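Local structure of uncharacterized protein (4ECO) at residues A100-L104 and S199-L205; E106-L110 and I129-M133. The protein is of unknown function but, as a leucine-rich repeat protein, probably binds other proteins through its curved solenoid surface. All blocks are in the same frame, centred on the assembly; numbering follows the deposited sequence.

Contact 1: A100-L104 and S199-L205; sequences AIGQL and SKAVMRL
Two short 3-10 turns on the outer side of a leucine-rich repeat solenoid pack against each other here, with Gly102 and Ala201 at the closest backbone approach, their CA atoms 4.8 Å apart. Gly102, having no side chain, presents its bare backbone to the methyl of Ala201, whose CB lies 3.8 Å from Gly102 N. Beside it, Ile101 reaches across with its CG2 branch, which lies 3.7 Å from Ala201 CB and also borders Ser199 CB. Residues 100-104 precede strand 109-111 and residues 199-205 precede strand 210-214, two parallel neighbours, so the same convex-side element recurs in adjacent coils, as in leucine-rich repeat folds. The end of the Leu205 side chain comes up to Ile101 and Leu104; its CD1 lies 4.3 Å from Ile101 CG1, while CD2 faces the CB of Leu104. Arg204 supplies the polar bond. With CG anti to the backbone N (chi1 -159°) and the chain extended from CG to NE, the side chain runs alongside Gly102 O, and NH1 donates to Gly102 O at 2.6 Å. The oxygen lies in the guanidinium plane, whereas NH1 sits 42° out of the carbonyl plane. NE of the same arginine forms a salt bridge with Glu241. Ser199 OG accepts from Ala201 N at 3.1 Å, an ST turn that begins the second 3-10 segment, and is also hydrogen-bonded to Asp99.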
ATOM      1  N   ALA A 100     -34.433  17.359  -3.590  1.00 44.38           N
ATOM      2  CA  ALA A 100     -34.495  18.028  -2.287  1.00 44.81           C
ATOM      3  C   ALA A 100     -33.076  18.257  -1.697  1.00 50.08           C
ATOM      4  O   ALA A 100     -32.887  19.168  -0.882  1.00 51.22           O
ATOM      5  CB  ALA A 100     -35.337  17.202  -1.315  1.00 44.60           C
ATOM      6  N   ILE A 101     -32.083  17.465  -2.157  1.00 43.93           N
ATOM      7  CA  ILE A 101     -30.692  17.522  -1.716  1.00 41.83           C
ATOM      8  C   ILE A 101     -30.125  18.947  -1.936  1.00 46.86           C
ATOM      9  O   ILE A 101     -29.388  19.430  -1.070  1.00 46.49           O
ATOM     10  CB  ILE A 101     -29.835  16.408  -2.405  1.00 42.55           C
ATOM     11  CG1 ILE A 101     -28.431  16.255  -1.794  1.00 41.36           C
ATOM     12  CG2 ILE A 101     -29.784  16.494  -3.923  1.00 42.17           C
ATOM     13  CD1 ILE A 101     -28.334  15.175  -0.757  1.00 40.90           C
ATOM     14  N   GLY A 102     -30.557  19.616  -3.017  1.00 44.39           N
ATOM     15  CA  GLY A 102     -30.144  20.967  -3.407  1.00 45.15           C
ATOM     16  C   GLY A 102     -30.477  22.082  -2.427  1.00 49.67           C
ATOM     17  O   GLY A 102     -29.930  23.177  -2.529  1.00 49.07           O
ATOM     18  N   GLN A 103     -31.350  21.803  -1.455  1.00 47.00           N
ATOM     19  CA  GLN A 103     -31.752  22.729  -0.397  1.00 47.96           C
ATOM     20  C   GLN A 103     -30.611  22.939   0.613  1.00 52.67           C
ATOM     21  O   GLN A 103     -30.427  24.055   1.121  1.00 54.88           O
ATOM     22  CB  GLN A 103     -33.028  22.192   0.314  1.00 48.87           C
ATOM     23  CG  GLN A 103     -33.493  22.957   1.558  1.00 56.69           C
ATOM     24  CD  GLN A 103     -33.577  24.456   1.396  1.00 69.31           C
ATOM     25  OE1 GLN A 103     -34.068  24.993   0.388  1.00 63.61           O
ATOM     26  NE2 GLN A 103     -33.087  25.153   2.401  1.00 56.91           N
ATOM     27  N   LEU A 104     -29.858  21.863   0.892  1.00 46.64           N
ATOM     28  CA  LEU A 104     -28.776  21.808   1.870  1.00 45.51           C
ATOM     29  C   LEU A 104     -27.547  22.501   1.332  1.00 50.09           C
ATOM     30  O   LEU A 104     -26.519  21.858   1.139  1.00 48.59           O
ATOM     31  CB  LEU A 104     -28.456  20.329   2.204  1.00 43.75           C
ATOM     32  CG  LEU A 104     -29.608  19.403   2.576  1.00 45.55           C
ATOM     33  CD1 LEU A 104     -29.078  18.059   2.974  1.00 43.98           C
ATOM     34  CD2 LEU A 104     -30.426  19.972   3.699  1.00 45.67           C
ATOM     35  N   SER A 199     -29.511  12.796  -7.922  1.00 42.85           N
ATOM     36  CA  SER A 199     -30.027  14.019  -8.512  1.00 43.62           C
ATOM     37  C   SER A 199     -28.913  14.996  -8.972  1.00 49.73           C
ATOM     38  O   SER A 199     -27.865  15.145  -8.338  1.00 50.07           O
ATOM     39  CB  SER A 199     -30.931  14.726  -7.503  1.00 46.60           C
ATOM     40  OG  SER A 199     -31.346  16.016  -7.917  1.00 54.00           O
ATOM     41  N   LYS A 200     -29.196  15.676 -10.081  1.00 45.89           N
ATOM     42  CA  LYS A 200     -28.451  16.753 -10.709  1.00 45.57           C
ATOM     43  C   LYS A 200     -28.195  17.886  -9.702  1.00 49.26           C
ATOM     44  O   LYS A 200     -27.175  18.572  -9.791  1.00 49.42           O
ATOM     45  CB  LYS A 200     -29.352  17.260 -11.855  1.00 49.04           C
ATOM     46  CG  LYS A 200     -28.767  18.244 -12.843  1.00 57.64           C
ATOM     47  CD  LYS A 200     -29.822  18.609 -13.872  1.00 60.58           C
ATOM     48  CE  LYS A 200     -29.343  19.691 -14.810  1.00 73.82           C
ATOM     49  NZ  LYS A 200     -30.338  20.008 -15.881  1.00 82.11           N
ATOM     50  N   ALA A 201     -29.139  18.055  -8.734  1.00 45.07           N
ATOM     51  CA  ALA A 201     -29.242  19.095  -7.697  1.00 45.25           C
ATOM     52  C   ALA A 201     -27.968  19.305  -6.883  1.00 48.62           C
ATOM     53  O   ALA A 201     -27.827  20.386  -6.322  1.00 48.19           O
ATOM     54  CB  ALA A 201     -30.387  18.784  -6.743  1.00 45.62           C
ATOM     55  N   VAL A 202     -27.034  18.319  -6.846  1.00 44.10           N
ATOM     56  CA  VAL A 202     -25.749  18.388  -6.139  1.00 42.72           C
ATOM     57  C   VAL A 202     -24.946  19.674  -6.613  1.00 46.23           C
ATOM     58  O   VAL A 202     -24.242  20.286  -5.801  1.00 43.75           O
ATOM     59  CB  VAL A 202     -24.969  17.053  -6.329  1.00 45.46           C
ATOM     60  CG1 VAL A 202     -23.562  17.115  -5.741  1.00 44.65           C
ATOM     61  CG2 VAL A 202     -25.738  15.904  -5.697  1.00 44.55           C
HETATM   62  N   MSE A 203     -25.165  20.132  -7.883  1.00 44.39           N
HETATM   63  CA  MSE A 203     -24.576  21.357  -8.475  1.00 45.07           C
HETATM   64  C   MSE A 203     -24.970  22.637  -7.720  1.00 53.16           C
HETATM   65  O   MSE A 203     -24.411  23.708  -7.991  1.00 55.63           O
HETATM   66  CB  MSE A 203     -25.040  21.538  -9.924  1.00 47.51           C
HETATM   67  CG  MSE A 203     -24.678  20.428 -10.886  1.00 52.58           C
HETATM   68 SE   MSE A 203     -25.352  20.965 -12.638  0.75 59.69          SE
HETATM   69  CE  MSE A 203     -25.195  19.274 -13.595  1.00 55.58           C
ATOM     70  N   ARG A 204     -26.012  22.553  -6.868  1.00 49.16           N
ATOM     71  CA  ARG A 204     -26.465  23.687  -6.082  1.00 49.53           C
ATOM     72  C   ARG A 204     -25.611  23.829  -4.821  1.00 55.32           C
ATOM     73  O   ARG A 204     -25.467  24.946  -4.312  1.00 57.31           O
ATOM     74  CB  ARG A 204     -27.949  23.550  -5.729  1.00 46.48           C
ATOM     75  CG  ARG A 204     -28.605  24.882  -5.367  1.00 53.76           C
ATOM     76  CD  ARG A 204     -30.101  24.757  -5.442  1.00 60.45           C
ATOM     77  NE  ARG A 204     -30.803  25.999  -5.129  1.00 60.10           N
ATOM     78  CZ  ARG A 204     -31.228  26.340  -3.917  1.00 76.03           C
ATOM     79  NH1 ARG A 204     -31.026  25.533  -2.883  1.00 69.03           N
ATOM     80  NH2 ARG A 204     -31.870  27.484  -3.730  1.00 60.76           N
ATOM     81  N   LEU A 205     -25.013  22.720  -4.342  1.00 51.07           N
ATOM     82  CA  LEU A 205     -24.187  22.686  -3.123  1.00 50.73           C
ATOM     83  C   LEU A 205     -22.792  23.226  -3.435  1.00 55.55           C
ATOM     84  O   LEU A 205     -21.809  22.485  -3.458  1.00 55.77           O
ATOM     85  CB  LEU A 205     -24.129  21.251  -2.542  1.00 49.33           C
ATOM     86  CG  LEU A 205     -25.443  20.445  -2.556  1.00 53.05           C
ATOM     87  CD1 LEU A 205     -25.209  19.015  -2.172  1.00 51.26           C
ATOM     88  CD2 LEU A 205     -26.527  21.092  -1.708  1.00 55.78           C
TER

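Contact 2: E106-L110 and I129-M133; sequences ELEVL and ISANM
Glu108 and Val109 send their side chains onto the loop 129-133, one making a polar contact and the other an apolar one. In this part of the leucine-rich repeat solenoid, the loop leaving strand 109-111 folds back against that strand and the residues before it. The CG of Glu108 stands anti to its carbonyl carbon (chi1 -76°) and the chain is extended beyond it, which carries the carboxylate past Ala131 to the type II turn of Ser130 to Met133. There OE1 accepts from Asn132 N at 2.9 Å; the bond is bent, with an N-H...O angle of 139°, and the donor comes from above the carboxylate plane. The Ala131 methyl lies alongside, its CB 3.8 Å from Glu108 CB. Val109 CG1, anti to the carbonyl carbon (chi1 -57°), meets Ile129 CG2 at 3.6 Å as the two branched side chains cross obliquely. Phe124 touches both, extending this apolar patch. Replacing Glu108 with an alanine would probably deprive Asn132 N of its acceptor and Arg209 of its salt-bridge mate. Because OE1 serves both the turn amide and Arg209 NE, a single carboxylate oxygen ties the loop to the residue just before strand 210-214, and the arginine's positive charge probably stabilises the ionised acid.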
ATOM      1  N   GLU A 106     -25.514  24.596   2.710  1.00 44.96           N
ATOM      2  CA  GLU A 106     -24.422  24.829   3.656  1.00 44.99           C
ATOM      3  C   GLU A 106     -23.561  23.597   3.791  1.00 50.15           C
ATOM      4  O   GLU A 106     -22.576  23.615   4.547  1.00 49.21           O
ATOM      5  CB  GLU A 106     -24.942  25.275   5.044  1.00 46.39           C
ATOM      6  CG  GLU A 106     -25.666  26.612   5.020  1.00 54.47           C
ATOM      7  CD  GLU A 106     -25.005  27.714   4.209  1.00 70.27           C
ATOM      8  OE1 GLU A 106     -23.796  27.961   4.426  1.00 40.00           O
ATOM      9  OE2 GLU A 106     -25.691  28.329   3.357  1.00 69.86           O
ATOM     10  N   LEU A 107     -23.932  22.525   3.050  1.00 47.31           N
ATOM     11  CA  LEU A 107     -23.274  21.214   3.021  1.00 45.25           C
ATOM     12  C   LEU A 107     -21.835  21.328   2.519  1.00 50.74           C
ATOM     13  O   LEU A 107     -21.592  21.893   1.436  1.00 52.97           O
ATOM     14  CB  LEU A 107     -24.086  20.290   2.112  1.00 44.02           C
ATOM     15  CG  LEU A 107     -24.170  18.805   2.390  1.00 47.29           C
ATOM     16  CD1 LEU A 107     -24.504  18.504   3.820  1.00 47.67           C
ATOM     17  CD2 LEU A 107     -25.247  18.197   1.545  1.00 49.15           C
ATOM     18  N   GLU A 108     -20.882  20.867   3.360  1.00 44.16           N
ATOM     19  CA  GLU A 108     -19.442  20.813   3.086  1.00 41.90           C
ATOM     20  C   GLU A 108     -19.032  19.382   2.800  1.00 43.19           C
ATOM     21  O   GLU A 108     -18.243  19.148   1.906  1.00 42.21           O
ATOM     22  CB  GLU A 108     -18.616  21.374   4.253  1.00 43.18           C
ATOM     23  CG  GLU A 108     -18.574  22.885   4.400  1.00 47.97           C
ATOM     24  CD  GLU A 108     -17.748  23.360   5.591  1.00 72.62           C
ATOM     25  OE1 GLU A 108     -16.614  22.852   5.772  1.00 63.97           O
ATOM     26  OE2 GLU A 108     -18.234  24.237   6.348  1.00 65.12           O
ATOM     27  N   VAL A 109     -19.579  18.410   3.545  1.00 40.87           N
ATOM     28  CA  VAL A 109     -19.263  16.996   3.333  1.00 39.69           C
ATOM     29  C   VAL A 109     -20.547  16.222   3.015  1.00 41.25           C
ATOM     30  O   VAL A 109     -21.600  16.510   3.570  1.00 41.08           O
ATOM     31  CB  VAL A 109     -18.468  16.359   4.516  1.00 44.42           C
ATOM     32  CG1 VAL A 109     -17.169  17.134   4.790  1.00 44.70           C
ATOM     33  CG2 VAL A 109     -19.303  16.261   5.791  1.00 44.58           C
ATOM     34  N   LEU A 110     -20.450  15.251   2.100  1.00 38.62           N
ATOM     35  CA  LEU A 110     -21.550  14.384   1.670  1.00 37.39           C
ATOM     36  C   LEU A 110     -21.054  12.988   1.308  1.00 41.01           C
ATOM     37  O   LEU A 110     -20.187  12.850   0.439  1.00 40.23           O
ATOM     38  CB  LEU A 110     -22.261  15.011   0.464  1.00 37.66           C
ATOM     39  CG  LEU A 110     -23.434  14.252  -0.156  1.00 41.19           C
ATOM     40  CD1 LEU A 110     -24.641  14.143   0.818  1.00 40.34           C
ATOM     41  CD2 LEU A 110     -23.865  14.939  -1.433  1.00 43.41           C
ATOM     42  N   ILE A 129     -14.055  12.599   8.277  1.00 38.52           N
ATOM     43  CA  ILE A 129     -14.371  13.651   7.319  1.00 37.52           C
ATOM     44  C   ILE A 129     -15.561  14.423   7.910  1.00 45.70           C
ATOM     45  O   ILE A 129     -16.664  13.889   8.094  1.00 45.53           O
ATOM     46  CB  ILE A 129     -14.600  13.106   5.882  1.00 37.96           C
ATOM     47  CG1 ILE A 129     -13.300  12.542   5.308  1.00 36.82           C
ATOM     48  CG2 ILE A 129     -15.111  14.186   4.963  1.00 37.68           C
ATOM     49  CD1 ILE A 129     -13.478  11.405   4.282  1.00 32.85           C
ATOM     50  N   SER A 130     -15.283  15.661   8.301  1.00 44.87           N
ATOM     51  CA  SER A 130     -16.251  16.542   8.940  1.00 45.64           C
ATOM     52  C   SER A 130     -16.159  17.944   8.386  1.00 51.79           C
ATOM     53  O   SER A 130     -15.090  18.392   7.969  1.00 50.63           O
ATOM     54  CB  SER A 130     -16.029  16.563  10.448  1.00 48.06           C
ATOM     55  OG  SER A 130     -14.653  16.655  10.794  1.00 59.51           O
ATOM     56  N   ALA A 131     -17.300  18.634   8.372  1.00 50.21           N
ATOM     57  CA  ALA A 131     -17.360  20.029   7.964  1.00 50.36           C
ATOM     58  C   ALA A 131     -16.533  20.884   8.929  1.00 53.83           C
ATOM     59  O   ALA A 131     -16.576  20.680  10.150  1.00 51.52           O
ATOM     60  CB  ALA A 131     -18.802  20.503   7.926  1.00 51.57           C
ATOM     61  N   ASN A 132     -15.713  21.776   8.353  1.00 52.91           N
ATOM     62  CA  ASN A 132     -14.841  22.715   9.043  1.00 54.35           C
ATOM     63  C   ASN A 132     -13.798  21.957   9.939  1.00 59.76           C
ATOM     64  O   ASN A 132     -13.529  22.360  11.086  1.00 62.32           O
ATOM     65  CB  ASN A 132     -15.690  23.709   9.862  1.00 55.54           C
ATOM     66  CG  ASN A 132     -15.041  25.030  10.077  1.00 81.57           C
ATOM     67  OD1 ASN A 132     -14.705  25.395  11.206  1.00 84.64           O
ATOM     68  ND2 ASN A 132     -14.840  25.763   8.993  1.00 71.75           N
HETATM   69  N   MSE A 133     -13.196  20.873   9.394  1.00 51.42           N
HETATM   70  CA  MSE A 133     -12.152  20.089  10.093  1.00 48.13           C
HETATM   71  C   MSE A 133     -10.780  20.736   9.870  1.00 56.69           C
HETATM   72  O   MSE A 133     -10.641  21.522   8.927  1.00 57.96           O
HETATM   73  CB  MSE A 133     -12.135  18.616   9.611  1.00 46.02           C
HETATM   74  CG  MSE A 133     -11.787  18.466   8.122  1.00 47.73           C
HETATM   75 SE   MSE A 133     -11.894  16.666   7.524  0.75 48.24          SE
HETATM   76  CE  MSE A 133     -12.002  16.961   5.674  1.00 44.32           C
TER

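The centres of the two contacts lie 15 Å apart, in the N-terminal part of the solenoid. Both segments of contact 2 fall between the two segments of contact 1 in sequence: residues 100-104 lead into 106-110, the chain passes through 129-133 and helix 135-142, and it returns at 199-205 ahead of strand 210-214. The contacts meet through the interior, where Leu205 CD1 packs 3.8 Å from Leu107 CD2 and Ile101 CD1 approaches Leu110 CD1. Strand 109-111 pairs in parallel with 83-87 and 210-214, so the long excursion between adjacent coils is held at both ends while the repeat stacking continues.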